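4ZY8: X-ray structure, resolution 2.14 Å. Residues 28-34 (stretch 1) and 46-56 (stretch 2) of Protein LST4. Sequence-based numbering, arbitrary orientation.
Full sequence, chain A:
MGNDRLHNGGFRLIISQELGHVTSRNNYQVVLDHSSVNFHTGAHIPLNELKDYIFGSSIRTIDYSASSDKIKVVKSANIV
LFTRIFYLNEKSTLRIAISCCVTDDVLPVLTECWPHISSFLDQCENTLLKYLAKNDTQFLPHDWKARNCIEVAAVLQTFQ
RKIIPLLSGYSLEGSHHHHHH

Stretch 1 (28-34) YQVVLDH
Stretch 2 (46-56) PLNELKDYIFG

Contact between a two-strand segment (28-34) with a corner at Val31 (phi/psi -92/-42) and a helix (47-55) of Protein LST4, burying 227 Å². Stretch 1 is extended at Gln29-Val30 and, past the corner, runs on as strand through His34. Pro46 (-56/145) occupies the N-cap position of the helix; its O accepts Leu50 N at 3.3 Å. Leu47 (chi1 t, chi2 p) points toward stretch 1: its CD2 and CD1 lie 3.8 and 3.9 Å from Val30 CG2, and CD1 also 4.2 Å from OD2 of Asp33 (chi1 t), a carboxylate hydrogen-bonded elsewhere in the structure. The CA atoms of Val30 and Leu47 are 9.1 Å apart. One turn on, where Lys51 N donates to Leu47 O (3.2 Å), Lys51 (chi1 m, chi2 -91°, chi3 t, chi4 p) lays its aliphatic chain along the segment, CD 3.5 Å from Tyr28 CB and CE 3.7 Å from Val30 CG2. Lys51 CA is 7.6 Å from Tyr28 CA, so the register runs backward: later helix residues meet earlier residues of stretch 1. Val30 (chi1 t) thus touches both Leu47 and Lys51, whereas Gln29 points away. Phe55 N donates to Lys51 O (2.9 Å), and the Phe55 ring (chi1 m, chi2 -81°) meets Tyr28 obliquely, CE2 to CB 4.5 Å; Tyr28 is modelled only to CB. No hydrogen bond joins the stretches among the modelled atoms.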

ATOM      1  N   TYR A  28       3.124 -13.798   5.522  1.00 57.50           N
ATOM      2  CA  TYR A  28       2.971 -12.345   5.418  1.00 60.34           C
ATOM      3  C   TYR A  28       3.275 -11.611   6.736  1.00 57.98           C
ATOM      4  O   TYR A  28       2.888 -12.050   7.815  1.00 65.66           O
ATOM      5  CB  TYR A  28       1.560 -12.009   4.942  1.00 54.89           C
ATOM      6  N   GLN A  29       3.958 -10.486   6.641  1.00 49.99           N
ATOM      7  CA  GLN A  29       4.339  -9.659   7.765  1.00 48.48           C
ATOM      8  C   GLN A  29       3.822  -8.208   7.615  1.00 54.34           C
ATOM      9  O   GLN A  29       4.001  -7.621   6.584  1.00 42.67           O
ATOM     10  CB  GLN A  29       5.849  -9.631   7.833  1.00 50.50           C
ATOM     11  CG  GLN A  29       6.416  -9.174   9.150  1.00 54.96           C
ATOM     12  CD  GLN A  29       7.721  -8.413   9.022  1.00 68.19           C
ATOM     13  OE1 GLN A  29       8.095  -7.966   7.947  1.00 69.36           O
ATOM     14  NE2 GLN A  29       8.415  -8.256  10.133  1.00 71.97           N
ATOM     15  N   VAL A  30       3.199  -7.644   8.644  1.00 45.60           N
ATOM     16  CA  VAL A  30       2.799  -6.245   8.616  1.00 43.17           C
ATOM     17  C   VAL A  30       3.906  -5.338   9.155  1.00 47.62           C
ATOM     18  O   VAL A  30       4.326  -5.461  10.309  1.00 49.11           O
ATOM     19  CB  VAL A  30       1.519  -6.027   9.414  1.00 50.85           C
ATOM     20  CG1 VAL A  30       1.150  -4.553   9.427  1.00 48.47           C
ATOM     21  CG2 VAL A  30       0.386  -6.840   8.804  1.00 51.02           C
ATOM     22  N   VAL A  31       4.350  -4.409   8.311  1.00 39.97           N
ATOM     23  CA  VAL A  31       5.465  -3.511   8.601  1.00 36.25           C
ATOM     24  C   VAL A  31       4.950  -2.217   9.227  1.00 42.02           C
ATOM     25  O   VAL A  31       5.557  -1.655  10.149  1.00 44.69           O
ATOM     26  CB  VAL A  31       6.257  -3.183   7.321  1.00 42.13           C
ATOM     27  CG1 VAL A  31       7.309  -2.103   7.586  1.00 40.96           C
ATOM     28  CG2 VAL A  31       6.914  -4.451   6.772  1.00 45.48           C
ATOM     29  N   LEU A  32       3.848  -1.719   8.680  1.00 40.13           N
ATOM     30  CA  LEU A  32       3.200  -0.525   9.211  1.00 40.97           C
ATOM     31  C   LEU A  32       1.697  -0.702   9.112  1.00 34.74           C
ATOM     32  O   LEU A  32       1.194  -1.202   8.109  1.00 37.88           O
ATOM     33  CB  LEU A  32       3.647   0.735   8.457  1.00 39.12           C
ATOM     34  CG  LEU A  32       2.943   2.043   8.857  1.00 38.75           C
ATOM     35  CD1 LEU A  32       3.910   3.209   8.802  1.00 41.24           C
ATOM     36  CD2 LEU A  32       1.776   2.333   7.940  1.00 37.50           C
ATOM     37  N   ASP A  33       0.987  -0.280  10.124  1.00 39.56           N
ATOM     38  CA  ASP A  33      -0.436  -0.216  10.074  1.00 38.33           C
ATOM     39  C   ASP A  33      -0.862   1.028  10.776  1.00 42.96           C
ATOM     40  O   ASP A  33      -0.775   1.119  11.963  1.00 42.71           O
ATOM     41  CB  ASP A  33      -1.025  -1.429  10.730  1.00 45.39           C
ATOM     42  CG  ASP A  33      -2.507  -1.465  10.647  1.00 53.82           C
ATOM     43  OD1 ASP A  33      -3.119  -0.534  10.113  1.00 47.77           O
ATOM     44  OD2 ASP A  33      -3.072  -2.436  11.132  1.00 56.08           O
ATOM     45  N   HIS A  34      -1.307   1.998  10.014  1.00 37.76           N
ATOM     46  CA  HIS A  34      -1.583   3.325  10.526  1.00 37.11           C
ATOM     47  C   HIS A  34      -2.974   3.776  10.131  1.00 39.32           C
ATOM     48  O   HIS A  34      -3.272   3.936   8.938  1.00 44.52           O
ATOM     49  CB  HIS A  34      -0.526   4.321  10.011  1.00 35.95           C
ATOM     50  CG  HIS A  34      -0.801   5.749  10.386  1.00 35.66           C
ATOM     51  ND1 HIS A  34      -1.767   6.512   9.758  1.00 41.71           N
ATOM     52  CD2 HIS A  34      -0.228   6.550  11.308  1.00 38.39           C
ATOM     53  CE1 HIS A  34      -1.776   7.724  10.281  1.00 39.87           C
ATOM     54  NE2 HIS A  34      -0.852   7.778  11.230  1.00 41.80           N
ATOM     55  N   PRO A  46     -10.644  -6.415   9.909  1.00 65.60           N
ATOM     56  CA  PRO A  46      -9.689  -7.418  10.387  1.00 64.24           C
ATOM     57  C   PRO A  46      -8.451  -7.517   9.510  1.00 64.56           C
ATOM     58  O   PRO A  46      -8.534  -7.360   8.291  1.00 63.64           O
ATOM     59  CB  PRO A  46     -10.489  -8.720  10.311  1.00 64.44           C
ATOM     60  CG  PRO A  46     -11.477  -8.484   9.221  1.00 68.05           C
ATOM     61  CD  PRO A  46     -11.841  -7.029   9.309  1.00 66.61           C
ATOM     62  N   LEU A  47      -7.311  -7.779  10.138  1.00 62.72           N
ATOM     63  CA  LEU A  47      -6.087  -7.939   9.428  1.00 58.27           C
ATOM     64  C   LEU A  47      -6.027  -9.148   8.564  1.00 58.85           C
ATOM     65  O   LEU A  47      -5.331  -9.155   7.601  1.00 61.18           O
ATOM     66  CB  LEU A  47      -4.954  -7.976  10.409  1.00 61.19           C
ATOM     67  CG  LEU A  47      -3.620  -7.751   9.757  1.00 66.79           C
ATOM     68  CD1 LEU A  47      -3.378  -6.272   9.547  1.00 63.46           C
ATOM     69  CD2 LEU A  47      -2.556  -8.337  10.653  1.00 71.50           C
ATOM     70  N   ASN A  48      -6.753 -10.186   8.903  1.00 61.25           N
ATOM     71  CA  ASN A  48      -6.720 -11.397   8.103  1.00 59.73           C
ATOM     72  C   ASN A  48      -7.534 -11.290   6.837  1.00 55.20           C
ATOM     73  O   ASN A  48      -7.262 -11.947   5.867  1.00 54.57           O
ATOM     74  CB  ASN A  48      -7.207 -12.574   8.917  1.00 68.30           C
ATOM     75  CG  ASN A  48      -6.116 -13.203   9.727  1.00 73.58           C
ATOM     76  OD1 ASN A  48      -5.081 -13.564   9.212  1.00 72.88           O
ATOM     77  ND2 ASN A  48      -6.351 -13.336  11.007  1.00 83.40           N
ATOM     78  N   GLU A  49      -8.551 -10.461   6.871  1.00 50.39           N
ATOM     79  CA  GLU A  49      -9.373 -10.208   5.700  1.00 55.15           C
ATOM     80  C   GLU A  49      -8.575  -9.326   4.741  1.00 52.81           C
ATOM     81  O   GLU A  49      -8.662  -9.493   3.526  1.00 49.94           O
ATOM     82  CB  GLU A  49     -10.703  -9.567   6.092  1.00 58.44           C
ATOM     83  CG  GLU A  49     -11.629  -9.256   4.928  1.00 64.23           C
ATOM     84  CD  GLU A  49     -12.956  -8.672   5.398  1.00 64.86           C
ATOM     85  OE1 GLU A  49     -13.241  -8.769   6.610  1.00 63.08           O
ATOM     86  OE2 GLU A  49     -13.710  -8.121   4.563  1.00 64.22           O
ATOM     87  N   LEU A  50      -7.792  -8.395   5.288  1.00 54.32           N
ATOM     88  CA  LEU A  50      -6.976  -7.520   4.442  1.00 48.97           C
ATOM     89  C   LEU A  50      -5.851  -8.263   3.742  1.00 47.03           C
ATOM     90  O   LEU A  50      -5.658  -8.054   2.552  1.00 48.30           O
ATOM     91  CB  LEU A  50      -6.419  -6.350   5.254  1.00 47.09           C
ATOM     92  CG  LEU A  50      -7.510  -5.309   5.514  1.00 56.58           C
ATOM     93  CD1 LEU A  50      -7.028  -4.224   6.427  1.00 53.39           C
ATOM     94  CD2 LEU A  50      -7.976  -4.696   4.199  1.00 52.28           C
ATOM     95  N   LYS A  51      -5.147  -9.152   4.449  1.00 45.92           N
ATOM     96  CA  LYS A  51      -4.078  -9.956   3.839  1.00 47.61           C
ATOM     97  C   LYS A  51      -4.589 -10.672   2.605  1.00 48.63           C
ATOM     98  O   LYS A  51      -3.877 -10.826   1.614  1.00 49.56           O
ATOM     99  CB  LYS A  51      -3.523 -10.998   4.819  1.00 55.04           C
ATOM    100  CG  LYS A  51      -2.836 -10.427   6.054  1.00 57.92           C
ATOM    101  CD  LYS A  51      -1.353 -10.220   5.828  1.00 63.60           C
ATOM    102  CE  LYS A  51      -0.631 -10.001   7.152  1.00 66.24           C
ATOM    103  NZ  LYS A  51      -1.242 -10.830   8.227  1.00 56.16           N
ATOM    104  N   ASP A  52      -5.840 -11.106   2.680  1.00 48.25           N
ATOM    105  CA  ASP A  52      -6.488 -11.823   1.594  1.00 50.43           C
ATOM    106  C   ASP A  52      -6.818 -10.873   0.426  1.00 50.25           C
ATOM    107  O   ASP A  52      -6.593 -11.208  -0.733  1.00 49.19           O
ATOM    108  CB  ASP A  52      -7.733 -12.542   2.126  1.00 55.80           C
ATOM    109  CG  ASP A  52      -8.387 -13.428   1.086  1.00 65.41           C
ATOM    110  OD1 ASP A  52      -7.724 -14.384   0.630  1.00 71.34           O
ATOM    111  OD2 ASP A  52      -9.579 -13.214   0.774  1.00 67.08           O
ATOM    112  N   TYR A  53      -7.327  -9.683   0.731  1.00 47.30           N
ATOM    113  CA  TYR A  53      -7.578  -8.692  -0.315  1.00 49.94           C
ATOM    114  C   TYR A  53      -6.294  -8.191  -0.970  1.00 43.15           C
ATOM    115  O   TYR A  53      -6.263  -7.933  -2.166  1.00 48.56           O
ATOM    116  CB  TYR A  53      -8.357  -7.503   0.242  1.00 47.03           C
ATOM    117  CG  TYR A  53      -9.801  -7.788   0.580  1.00 53.97           C
ATOM    118  CD1 TYR A  53     -10.527  -8.727  -0.132  1.00 63.86           C
ATOM    119  CD2 TYR A  53     -10.441  -7.103   1.597  1.00 61.35           C
ATOM    120  CE1 TYR A  53     -11.852  -8.978   0.164  1.00 67.61           C
ATOM    121  CE2 TYR A  53     -11.759  -7.349   1.903  1.00 60.58           C
ATOM    122  CZ  TYR A  53     -12.463  -8.283   1.183  1.00 64.78           C
ATOM    123  OH  TYR A  53     -13.786  -8.524   1.490  1.00 77.20           O
ATOM    124  N   ILE A  54      -5.226  -8.059  -0.207  1.00 49.97           N
ATOM    125  CA  ILE A  54      -3.957  -7.559  -0.704  1.00 45.48           C
ATOM    126  C   ILE A  54      -3.174  -8.588  -1.463  1.00 48.83           C
ATOM    127  O   ILE A  54      -2.724  -8.329  -2.540  1.00 47.99           O
ATOM    128  CB  ILE A  54      -3.098  -7.049   0.445  1.00 41.31           C
ATOM    129  CG1 ILE A  54      -3.794  -5.899   1.112  1.00 41.09           C
ATOM    130  CG2 ILE A  54      -1.736  -6.599  -0.018  1.00 40.83           C
ATOM    131  CD1 ILE A  54      -3.278  -5.570   2.464  1.00 35.87           C
ATOM    132  N   PHE A  55      -2.975  -9.747  -0.874  1.00 44.28           N
ATOM    133  CA  PHE A  55      -2.222 -10.781  -1.526  1.00 44.58           C
ATOM    134  C   PHE A  55      -3.131 -11.892  -2.073  1.00 54.89           C
ATOM    135  O   PHE A  55      -2.675 -12.897  -2.555  1.00 55.70           O
ATOM    136  CB  PHE A  55      -1.196 -11.368  -0.570  1.00 46.90           C
ATOM    137  CG  PHE A  55      -0.240 -10.375   0.005  1.00 46.74           C
ATOM    138  CD1 PHE A  55       0.846  -9.947  -0.709  1.00 45.44           C
ATOM    139  CD2 PHE A  55      -0.403  -9.909   1.269  1.00 36.44           C
ATOM    140  CE1 PHE A  55       1.741  -9.068  -0.177  1.00 41.46           C
ATOM    141  CE2 PHE A  55       0.474  -9.013   1.796  1.00 44.11           C
ATOM    142  CZ  PHE A  55       1.556  -8.594   1.076  1.00 38.43           C
ATOM    143  N   GLY A  56      -4.427 -11.735  -1.960  1.00 55.58           N
ATOM    144  CA  GLY A  56      -5.290 -12.782  -2.433  1.00 58.29           C
ATOM    145  C   GLY A  56      -5.389 -12.733  -3.930  1.00 62.97           C
ATOM    146  O   GLY A  56      -4.945 -13.635  -4.605  1.00 77.74           O
TER